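Local coordinates for protein GDP-mannose-dependent alpha-(1-6)-phosphatidylinositol monomannoside mannosyltransferase (Corynebacterium glutamicum, PDB 3OKP) that is a mannosyltransferase of the GT-B glycosyltransferase fold that binds guanosine-5'-diphosphate-alpha-D-mannose, at residues S205-V208 against G212-S215; D214-A219 against I275-A280. All blocks are in the same frame, centred on the assembly; numbering follows the deposited sequence.

Contact 1: residues S205-V208 against G212-S215; sequences SRLV and GQDS. With GDD (guanosine-5'-diphosphate-alpha-D-mannose), chain B.
Gly-212 sits at the N-cap of helix 213-226, and its backbone brushes Val-208 only loosely: Val-208 O lies 4.4 Å from Gly-212 N. The next residue, Gln-213, carries nearly all of the contact. Its side chain reaches back from the first turn of the helix into the loop that follows strand 200-204, and a bend at the second torsion (chi2 96°) swings the amide across to the loop backbone. NE2 donates to Arg-206 O at 3.1 Å with an N-H...O angle of 152°. The donor stands above the carbonyl plane, 53° out of it, so this is a bond from over the face of the peptide rather than onto a lone pair. NE2 also gives a proton to a water, 2.8 Å away, that can in turn donate to Ser-205 O; both protons of the amide nitrogen thus have a partner. Around this polar centre lie carbon atoms: Ser-205 CB is 3.6 Å from NE2, while Leu-207 CD2 comes within 3.8 Å of the same nitrogen, the leucine crossing the glutamine at about a right angle. On the far end of the amide, OE1 stands 3.3 Å from Val-208 O, an approach of two acceptors without a bond. Asp-214, the following residue, turns its carboxylate elsewhere, to Arg-281 and Tyr-240. Arg-206, whose carbonyl Gln-213 holds, points its guanidinium the other way, with NE giving a nearly straight bond to O1B of guanosine-5'-diphosphate-alpha-D-mannose at 3.2 Å. Gln-213 is therefore a second-shell residue: its buried amide secures the backbone of a first-shell arginine, whose positive charge probably helps offset the negative charge of the diphosphate.

Contact 2: residues D214-A219 against I275-A280; sequences DSLIKA and IFAMPA
Leu-216 lays its two methyl branches against Ala-277 and Pro-279, side chain on side chain, as helix 213-226 packs beside strand 275-278. The branches divide the work. CD1 meets Ala-277 CB at 3.9 Å and also touches the proline ring at CG; CD2 lies over the backbone, 3.4 Å from Ala-277 O and 3.8 Å from Pro-279 CD. Leucine and proline run obliquely to one another, so that the CG-CD edge of the ring, rather than a single atom, takes up the two methyls. As modelled, both torsions (chi1 -110°, chi2 17°) are off the common rotamers, so the exact placing of the two methyls is less certain than that of the side chain as a whole. One residue earlier on the helix, Ser-215 adds its CB to the ring carbon that CD1 touches, 4.0 Å from Pro-279 CG.

The hydroxyl of Ser-215 is placed by a chi1 of -57°, beside its own backbone N, and it makes the polar link of the interface: a water 2.8 Å from OG donates to Pro-279 O. That carbonyl belongs to an inverse gamma turn centred on Pro-279, with a weak bond from Ala-280 N to Met-278 O. Leu-334 of helix 331-342 also touches Leu-216, whereas Met-278 points away from the helix and rests on Ser-205 and Lys-211. An alanine of the strand and a proline just after it, beneath a leucine of the helix, make up helix-on-sheet packing in a Rossmann-like alpha/beta layer, here that of the C-terminal half of a GT-B glycosyltransferase.

How the contacts relate
From the N terminus, the chain leaves strand 200-204, passes through 205-208 and enters helix 213-226; contact 1 closes this short loop over three intervening residues. Contact 2 starts on the same helix, sharing Asp-214 and Ser-215, and closes a far longer loop through strands 231-235 and 255-259 before returning at 275-280. The two loops follow one another along the chain, overlapping just at the helix start, with neither enclosed in the other. Their centres are 7 Å apart, and they touch where Gly-212 O meets Pro-279 CG at 3.3 Å. Together they tie helix 213-226 to the ends of neighbouring strands 200-204 and 275-278, contact 1 being the one at the ligand.

Contact 1: residues S205-V208 against G212-S215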
loop_
_atom_site.group_PDB
_atom_site.type_symbol
_atom_site.label_atom_id
_atom_site.label_comp_id
_atom_site.label_asym_id
_atom_site.label_seq_id
_atom_site.Cartn_x
_atom_site.Cartn_y
_atom_site.Cartn_z
ATOM N N SER A 205 -6.983 3.732 -9.101
ATOM C CA SER A 205 -7.325 4.044 -7.710
ATOM C C SER A 205 -8.822 3.884 -7.483
ATOM O O SER A 205 -9.616 4.016 -8.418
ATOM C CB SER A 205 -6.924 5.480 -7.337
ATOM O OG SER A 205 -5.583 5.543 -6.883
ATOM N N ARG A 206 -9.200 3.612 -6.236
ATOM C CA ARG A 206 -10.604 3.617 -5.837
ATOM C C ARG A 206 -11.202 4.984 -6.146
ATOM O O ARG A 206 -10.527 6.009 -6.015
ATOM C CB ARG A 206 -10.747 3.315 -4.343
ATOM C CG ARG A 206 -10.317 1.905 -3.934
ATOM C CD ARG A 206 -10.537 1.641 -2.436
ATOM N NE ARG A 206 -9.687 2.481 -1.590
ATOM C CZ ARG A 206 -10.100 3.570 -0.946
ATOM N NH1 ARG A 206 -11.367 3.967 -1.035
ATOM N NH2 ARG A 206 -9.247 4.264 -0.205
ATOM N N LEU A 207 -12.462 4.996 -6.569
ATOM C CA LEU A 207 -13.114 6.242 -6.952
ATOM C C LEU A 207 -13.690 6.930 -5.718
ATOM O O LEU A 207 -14.860 6.744 -5.377
ATOM C CB LEU A 207 -14.186 6.006 -8.028
ATOM C CG LEU A 207 -13.767 5.246 -9.295
ATOM C CD1 LEU A 207 -14.925 5.162 -10.283
ATOM C CD2 LEU A 207 -12.536 5.864 -9.955
ATOM N N VAL A 208 -12.830 7.686 -5.040
ATOM C CA VAL A 208 -13.209 8.516 -3.890
ATOM C C VAL A 208 -12.593 9.912 -4.074
ATOM O O VAL A 208 -11.560 10.041 -4.742
ATOM C CB VAL A 208 -12.790 7.881 -2.519
ATOM C CG1 VAL A 208 -13.564 6.587 -2.252
ATOM C CG2 VAL A 208 -11.278 7.638 -2.443
ATOM N N GLY A 212 -8.231 12.406 -6.313
ATOM C CA GLY A 212 -8.001 13.476 -7.276
ATOM C C GLY A 212 -8.291 13.143 -8.726
ATOM O O GLY A 212 -7.722 13.770 -9.630
ATOM N N GLN A 213 -9.168 12.163 -8.962
ATOM C CA GLN A 213 -9.700 11.938 -10.308
ATOM C C GLN A 213 -10.471 13.180 -10.746
ATOM O O GLN A 213 -10.451 13.543 -11.922
ATOM C CB GLN A 213 -10.630 10.720 -10.370
ATOM C CG GLN A 213 -9.958 9.369 -10.151
ATOM C CD GLN A 213 -10.050 8.885 -8.716
ATOM O OE1 GLN A 213 -10.544 9.592 -7.834
ATOM N NE2 GLN A 213 -9.578 7.666 -8.475
ATOM N N ASP A 214 -11.144 13.826 -9.791
ATOM C CA ASP A 214 -11.852 15.079 -10.059
ATOM C C ASP A 214 -10.893 16.193 -10.481
ATOM O O ASP A 214 -11.191 16.949 -11.407
ATOM C CB ASP A 214 -12.751 15.506 -8.879
ATOM C CG ASP A 214 -12.038 15.504 -7.525
ATOM O OD1 ASP A 214 -10.795 15.392 -7.455
ATOM O OD2 ASP A 214 -12.749 15.629 -6.504
ATOM N N SER A 215 -9.738 16.267 -9.817
ATOM C CA SER A 215 -8.689 17.232 -10.164
ATOM C C SER A 215 -8.164 16.983 -11.579
ATOM O O SER A 215 -7.960 17.926 -12.349
ATOM C CB SER A 215 -7.537 17.161 -9.159
ATOM O OG SER A 215 -7.987 17.386 -7.835
HETATM N N2 GDD B . -7.290 -5.364 -9.816
HETATM C C2 GDD B . -7.466 -4.031 -9.644
HETATM N N1 GDD B . -8.337 -3.360 -10.435
HETATM N N3 GDD B . -6.769 -3.382 -8.683
HETATM C C4 GDD B . -6.932 -2.045 -8.499
HETATM C C5 GDD B . -7.821 -1.342 -9.298
HETATM C C6 GDD B . -8.528 -2.027 -10.281
HETATM O O6 GDD B . -9.336 -1.422 -11.016
HETATM N N7 GDD B . -7.787 -0.054 -8.902
HETATM C C8 GDD B . -6.902 0.039 -7.883
HETATM N N9 GDD B . -6.387 -1.177 -7.641
HETATM C "C1'" GDD B . -5.374 -1.536 -6.615
HETATM C "C2'" GDD B . -4.011 -0.972 -6.985
HETATM O "O2'" GDD B . -3.308 -1.831 -7.886
HETATM C "C3'" GDD B . -3.323 -0.845 -5.641
HETATM O "O3'" GDD B . -2.590 -2.040 -5.344
HETATM C "C4'" GDD B . -4.457 -0.670 -4.634
HETATM O "O4'" GDD B . -5.671 -1.003 -5.321
HETATM C "C5'" GDD B . -4.535 0.764 -4.112
HETATM O "O5'" GDD B . -3.806 0.903 -2.890
HETATM P PA GDD B . -3.283 2.181 -2.442
HETATM O O1A GDD B . -2.507 1.989 -1.479
HETATM O O2A GDD B . -2.639 2.736 -3.367
HETATM O O3A GDD B . -4.353 3.071 -2.030
HETATM P PB GDD B . -5.391 2.733 -1.071
HETATM O O2B GDD B . -4.943 2.015 -0.152
HETATM O O3B GDD B . -5.849 3.787 -0.580
HETATM O O1B GDD B . -6.470 2.046 -1.739
HETATM O O HOH W 1 -9.088 5.914 -10.661
#

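Contact 2: residues D214-A219 against I275-A280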
loop_
_atom_site.group_PDB
_atom_site.type_symbol
_atom_site.label_atom_id
_atom_site.label_comp_id
_atom_site.label_asym_id
_atom_site.label_seq_id
_atom_site.Cartn_x
_atom_site.Cartn_y
_atom_site.Cartn_z
ATOM N N ASP A 214 -11.144 13.826 -9.791
ATOM C CA ASP A 214 -11.852 15.079 -10.059
ATOM C C ASP A 214 -10.893 16.193 -10.481
ATOM O O ASP A 214 -11.191 16.949 -11.407
ATOM C CB ASP A 214 -12.751 15.506 -8.879
ATOM C CG ASP A 214 -12.038 15.504 -7.525
ATOM O OD1 ASP A 214 -10.795 15.392 -7.455
ATOM O OD2 ASP A 214 -12.749 15.629 -6.504
ATOM N N SER A 215 -9.738 16.267 -9.817
ATOM C CA SER A 215 -8.689 17.232 -10.164
ATOM C C SER A 215 -8.164 16.983 -11.579
ATOM O O SER A 215 -7.960 17.926 -12.349
ATOM C CB SER A 215 -7.537 17.161 -9.159
ATOM O OG SER A 215 -7.987 17.386 -7.835
ATOM N N LEU A 216 -7.958 15.706 -11.907
ATOM C CA LEU A 216 -7.532 15.275 -13.242
ATOM C C LEU A 216 -8.537 15.665 -14.327
ATOM O O LEU A 216 -8.153 16.198 -15.377
ATOM C CB LEU A 216 -7.293 13.757 -13.255
ATOM C CG LEU A 216 -5.887 13.142 -13.383
ATOM C CD1 LEU A 216 -4.731 14.106 -13.095
ATOM C CD2 LEU A 216 -5.760 11.863 -12.551
ATOM N N ILE A 217 -9.817 15.398 -14.068
ATOM C CA ILE A 217 -10.897 15.732 -14.999
ATOM C C ILE A 217 -10.966 17.244 -15.255
ATOM O O ILE A 217 -11.151 17.679 -16.395
ATOM C CB ILE A 217 -12.264 15.173 -14.510
ATOM C CG1 ILE A 217 -12.309 13.648 -14.697
ATOM C CG2 ILE A 217 -13.427 15.840 -15.235
ATOM C CD1 ILE A 217 -13.385 12.942 -13.873
ATOM N N LYS A 218 -10.794 18.031 -14.195
ATOM C CA LYS A 218 -10.832 19.491 -14.298
ATOM C C LYS A 218 -9.628 20.061 -15.053
ATOM O O LYS A 218 -9.704 21.151 -15.621
ATOM C CB LYS A 218 -10.963 20.130 -12.910
ATOM C CG LYS A 218 -12.346 19.950 -12.286
ATOM C CD LYS A 218 -12.429 20.547 -10.892
ATOM C CE LYS A 218 -13.748 20.193 -10.219
ATOM N NZ LYS A 218 -13.920 20.922 -8.925
ATOM N N ALA A 219 -8.527 19.314 -15.059
ATOM C CA ALA A 219 -7.324 19.705 -15.795
ATOM C C ALA A 219 -7.382 19.320 -17.279
ATOM O O ALA A 219 -6.621 19.856 -18.092
ATOM C CB ALA A 219 -6.080 19.113 -15.135
ATOM N N ILE A 275 1.799 8.440 -19.008
ATOM C CA ILE A 275 1.919 9.038 -17.678
ATOM C C ILE A 275 0.946 8.351 -16.721
ATOM O O ILE A 275 -0.186 8.047 -17.099
ATOM C CB ILE A 275 1.599 10.568 -17.697
ATOM C CG1 ILE A 275 2.476 11.313 -18.713
ATOM C CG2 ILE A 275 1.752 11.188 -16.299
ATOM C CD1 ILE A 275 2.004 12.735 -19.009
ATOM N N PHE A 276 1.400 8.098 -15.493
ATOM C CA PHE A 276 0.500 7.751 -14.396
ATOM C C PHE A 276 0.307 8.984 -13.523
ATOM O O PHE A 276 1.278 9.601 -13.083
ATOM C CB PHE A 276 1.029 6.583 -13.551
ATOM C CG PHE A 276 0.151 6.250 -12.363
ATOM C CD1 PHE A 276 0.345 6.881 -11.131
ATOM C CD2 PHE A 276 -0.883 5.325 -12.484
ATOM C CE1 PHE A 276 -0.477 6.591 -10.039
ATOM C CE2 PHE A 276 -1.704 5.022 -11.400
ATOM C CZ PHE A 276 -1.503 5.660 -10.175
ATOM N N ALA A 277 -0.950 9.335 -13.274
ATOM C CA ALA A 277 -1.270 10.501 -12.460
ATOM C C ALA A 277 -2.338 10.171 -11.425
ATOM O O ALA A 277 -3.364 9.561 -11.743
ATOM C CB ALA A 277 -1.714 11.664 -13.344
ATOM N N MET A 278 -2.074 10.563 -10.182
ATOM C CA MET A 278 -3.051 10.461 -9.101
ATOM C C MET A 278 -2.716 11.558 -8.094
ATOM O O MET A 278 -1.917 11.341 -7.182
ATOM C CB MET A 278 -3.031 9.065 -8.456
ATOM C CG MET A 278 -4.271 8.738 -7.624
ATOM S SD MET A 278 -4.154 9.233 -5.888
ATOM C CE MET A 278 -3.261 7.843 -5.195
ATOM N N PRO A 279 -3.309 12.754 -8.279
ATOM C CA PRO A 279 -2.984 13.912 -7.451
ATOM C C PRO A 279 -3.744 13.900 -6.122
ATOM O O PRO A 279 -4.629 14.731 -5.897
ATOM C CB PRO A 279 -3.392 15.097 -8.332
ATOM C CG PRO A 279 -4.504 14.571 -9.186
ATOM C CD PRO A 279 -4.332 13.071 -9.297
ATOM N N ALA A 280 -3.382 12.952 -5.259
ATOM C CA ALA A 280 -4.016 12.772 -3.952
ATOM C C ALA A 280 -3.990 14.046 -3.107
ATOM O O ALA A 280 -2.965 14.728 -3.026
ATOM C CB ALA A 280 -3.352 11.619 -3.194
HETATM O O HOH W 2 -6.706 16.595 -5.509
#